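Local coordinates for protein unsaturated glucuronyl hydrolase (Streptococcus agalactiae, PDB 2ZZR) that hydrolyses unsaturated hyaluronan, chondroitin and heparin disaccharides, releasing the unsaturated uronic acid by cleaving (1->3) or (1->4) glycosidic bonds, at residues 157-162 against 170-175. Residues are numbered along the deposited sequence; the frame is centred on the assembly and turned at random.
Sequences IQAWGE and RLIIDC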
ATOM      1  N   ILE A 157      -1.511  14.735   9.050  1.00 15.50           N
ATOM      2  CA  ILE A 157      -2.074  15.127   7.760  1.00 15.36           C
ATOM      3  C   ILE A 157      -3.548  14.747   7.774  1.00 14.97           C
ATOM      4  O   ILE A 157      -3.895  13.564   7.906  1.00 15.15           O
ATOM      5  CB  ILE A 157      -1.353  14.423   6.578  1.00 15.12           C
ATOM      6  CG1 ILE A 157       0.127  14.818   6.558  1.00 16.17           C
ATOM      7  CG2 ILE A 157      -2.037  14.756   5.240  1.00 15.02           C
ATOM      8  CD1 ILE A 157       0.993  13.905   5.735  1.00 17.27           C
ATOM      9  N   GLN A 158      -4.411  15.752   7.659  1.00 15.16           N
ATOM     10  CA  GLN A 158      -5.849  15.515   7.703  1.00 15.36           C
ATOM     11  C   GLN A 158      -6.349  14.841   6.433  1.00 15.19           C
ATOM     12  O   GLN A 158      -5.966  15.222   5.319  1.00 15.07           O
ATOM     13  CB  GLN A 158      -6.625  16.816   7.953  1.00 15.34           C
ATOM     14  CG  GLN A 158      -8.094  16.568   8.348  1.00 16.16           C
ATOM     15  CD  GLN A 158      -8.940  17.828   8.393  1.00 16.34           C
ATOM     16  OE1 GLN A 158     -10.141  17.796   8.083  1.00 19.72           O
ATOM     17  NE2 GLN A 158      -8.333  18.936   8.778  1.00 14.81           N
ATOM     18  N   ALA A 159      -7.204  13.841   6.615  1.00 15.14           N
ATOM     19  CA  ALA A 159      -7.874  13.165   5.506  1.00 15.45           C
ATOM     20  C   ALA A 159      -8.833  14.128   4.795  1.00 16.01           C
ATOM     21  O   ALA A 159      -9.091  15.239   5.289  1.00 15.31           O
ATOM     22  CB  ALA A 159      -8.617  11.943   6.018  1.00 15.43           C
ATOM     23  N   TRP A 160      -9.335  13.706   3.631  1.00 16.01           N
ATOM     24  CA  TRP A 160     -10.293  14.495   2.847  1.00 16.73           C
ATOM     25  C   TRP A 160     -11.458  15.020   3.685  1.00 16.47           C
ATOM     26  O   TRP A 160     -11.863  14.399   4.678  1.00 16.01           O
ATOM     27  CB  TRP A 160     -10.823  13.688   1.650  1.00 17.62           C
ATOM     28  CG  TRP A 160     -11.230  12.273   1.967  1.00 18.48           C
ATOM     29  CD1 TRP A 160     -10.457  11.147   1.831  1.00 19.66           C
ATOM     30  CD2 TRP A 160     -12.501  11.827   2.459  1.00 19.60           C
ATOM     31  NE1 TRP A 160     -11.169  10.036   2.212  1.00 20.09           N
ATOM     32  CE2 TRP A 160     -12.428  10.422   2.597  1.00 20.30           C
ATOM     33  CE3 TRP A 160     -13.700  12.476   2.790  1.00 19.59           C
ATOM     34  CZ2 TRP A 160     -13.503   9.655   3.060  1.00 19.95           C
ATOM     35  CZ3 TRP A 160     -14.771  11.712   3.245  1.00 19.43           C
ATOM     36  CH2 TRP A 160     -14.664  10.316   3.379  1.00 19.89           C
ATOM     37  N   GLY A 161     -11.982  16.167   3.263  1.00 16.37           N
ATOM     38  CA  GLY A 161     -13.032  16.869   3.995  1.00 16.63           C
ATOM     39  C   GLY A 161     -12.647  18.315   4.225  1.00 16.89           C
ATOM     40  O   GLY A 161     -11.704  18.827   3.616  1.00 16.83           O
ATOM     41  N   GLU A 162     -13.389  18.978   5.106  1.00 17.08           N
ATOM     42  CA  GLU A 162     -13.147  20.380   5.412  1.00 17.64           C
ATOM     43  C   GLU A 162     -11.965  20.511   6.375  1.00 17.61           C
ATOM     44  O   GLU A 162     -12.008  19.999   7.493  1.00 17.59           O
ATOM     45  CB  GLU A 162     -14.413  21.011   6.011  1.00 17.65           C
ATOM     46  CG  GLU A 162     -14.296  22.513   6.296  1.00 18.59           C
ATOM     47  CD  GLU A 162     -14.252  23.366   5.037  1.00 21.41           C
ATOM     48  OE1 GLU A 162     -13.768  24.517   5.126  1.00 23.58           O
ATOM     49  OE2 GLU A 162     -14.694  22.902   3.959  1.00 21.48           O
ATOM     50  N   ARG A 170      -9.372  14.360  11.276  1.00 16.75           N
ATOM     51  CA  ARG A 170      -8.967  12.983  11.479  1.00 16.14           C
ATOM     52  C   ARG A 170      -7.855  12.597  10.514  1.00 16.05           C
ATOM     53  O   ARG A 170      -7.676  13.240   9.469  1.00 16.21           O
ATOM     54  CB  ARG A 170     -10.169  12.052  11.276  1.00 16.10           C
ATOM     55  CG  ARG A 170     -10.570  11.870   9.800  1.00 15.41           C
ATOM     56  CD  ARG A 170     -12.079  11.768   9.595  1.00 16.43           C
ATOM     57  NE  ARG A 170     -12.390  11.302   8.242  1.00 15.60           N
ATOM     58  CZ  ARG A 170     -12.369  12.063   7.148  1.00 15.85           C
ATOM     59  NH1 ARG A 170     -12.656  11.523   5.972  1.00 14.77           N
ATOM     60  NH2 ARG A 170     -12.059  13.355   7.218  1.00 16.95           N
ATOM     61  N   LEU A 171      -7.118  11.550  10.882  1.00 16.08           N
ATOM     62  CA  LEU A 171      -6.191  10.890   9.961  1.00 15.51           C
ATOM     63  C   LEU A 171      -6.733   9.510   9.611  1.00 15.49           C
ATOM     64  O   LEU A 171      -7.558   8.951  10.340  1.00 15.54           O
ATOM     65  CB  LEU A 171      -4.778  10.783  10.563  1.00 15.64           C
ATOM     66  CG  LEU A 171      -4.530   9.982  11.854  1.00 14.89           C
ATOM     67  CD1 LEU A 171      -4.513   8.462  11.629  1.00 16.32           C
ATOM     68  CD2 LEU A 171      -3.220  10.419  12.517  1.00 15.15           C
ATOM     69  N   ILE A 172      -6.255   8.953   8.502  1.00 15.06           N
ATOM     70  CA  ILE A 172      -6.616   7.601   8.098  1.00 15.47           C
ATOM     71  C   ILE A 172      -5.312   6.810   7.970  1.00 15.19           C
ATOM     72  O   ILE A 172      -4.281   7.377   7.614  1.00 15.24           O
ATOM     73  CB  ILE A 172      -7.455   7.607   6.789  1.00 15.19           C
ATOM     74  CG1 ILE A 172      -8.790   8.338   7.040  1.00 16.04           C
ATOM     75  CG2 ILE A 172      -7.705   6.187   6.272  1.00 16.53           C
ATOM     76  CD1 ILE A 172      -9.650   8.533   5.804  1.00 16.08           C
ATOM     77  N   ILE A 173      -5.354   5.523   8.301  1.00 15.34           N
ATOM     78  CA  ILE A 173      -4.127   4.727   8.413  1.00 15.50           C
ATOM     79  C   ILE A 173      -3.346   4.615   7.097  1.00 15.58           C
ATOM     80  O   ILE A 173      -2.111   4.492   7.109  1.00 15.33           O
ATOM     81  CB  ILE A 173      -4.394   3.316   9.012  1.00 15.54           C
ATOM     82  CG1 ILE A 173      -3.063   2.645   9.397  1.00 15.59           C
ATOM     83  CG2 ILE A 173      -5.266   2.470   8.074  1.00 16.02           C
ATOM     84  CD1 ILE A 173      -3.201   1.419  10.270  1.00 15.68           C
ATOM     85  N   ASP A 174      -4.053   4.678   5.969  1.00 15.64           N
ATOM     86  CA  ASP A 174      -3.364   4.573   4.676  1.00 15.78           C
ATOM     87  C   ASP A 174      -2.442   5.765   4.393  1.00 15.10           C
ATOM     88  O   ASP A 174      -1.597   5.708   3.496  1.00 15.05           O
ATOM     89  CB  ASP A 174      -4.343   4.299   3.521  1.00 16.31           C
ATOM     90  CG  ASP A 174      -5.234   5.484   3.185  1.00 18.37           C
ATOM     91  OD1 ASP A 174      -5.947   5.383   2.168  1.00 22.93           O
ATOM     92  OD2 ASP A 174      -5.243   6.510   3.901  1.00 20.65           O
ATOM     93  N   CYS A 175      -2.577   6.833   5.179  1.00 14.52           N
ATOM     94  CA  CYS A 175      -1.699   7.989   5.023  1.00 14.15           C
ATOM     95  C   CYS A 175      -0.237   7.637   5.342  1.00 13.87           C
ATOM     96  O   CYS A 175       0.682   8.348   4.930  1.00 13.96           O
ATOM     97  CB  CYS A 175      -2.175   9.186   5.853  1.00 14.30           C
ATOM     98  SG  CYS A 175      -1.487  10.762   5.282  1.00 15.32           S
TER
HETATM   99  O   HOH W   1      -4.938  11.115   6.865  1.00 13.03           O
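With CG of Trp-160 set between its own backbone N and carbonyl carbon (chi1 46°), and Arg-170 in the same kind of rotamer with a bend at chi2 (-143°), the guanidinium comes to stand over the indole. The planes are nearly perpendicular, 81° apart, so the guanidinium is end-on, its NH1 pointing down onto one face of the benzo ring (3.5 Å from Trp-160 CZ3), and CZ is 4.5 Å from the centroid of that six-membered ring, a cation-pi contact. The same guanidinium grips the backbone of Trp-160, NH2 donating in its own plane to Trp-160 O at 2.8 Å while NH1 adds a weak bond; NH2 also reaches His-168 O. Ala-159 CB lies over one guanidinium face and packs against Ile-172 CD1 at 3.6 Å. In this (alpha/alpha)6 barrel of glycoside hydrolase family 88, the contact ties the loop after strand 156-157 to strand 170-172, which leads into the type I turn of Ile-172 to Cys-175 carrying Asp-174, the probable proton donor. Ala-159 N bonds to Arg-170 O at 3.0 Å, and one water bridges Ile-157 O and Ile-172 N. Beyond it, Ile-157 CB rests 3.9 Å from Cys-175 SG, beside helix 192-209.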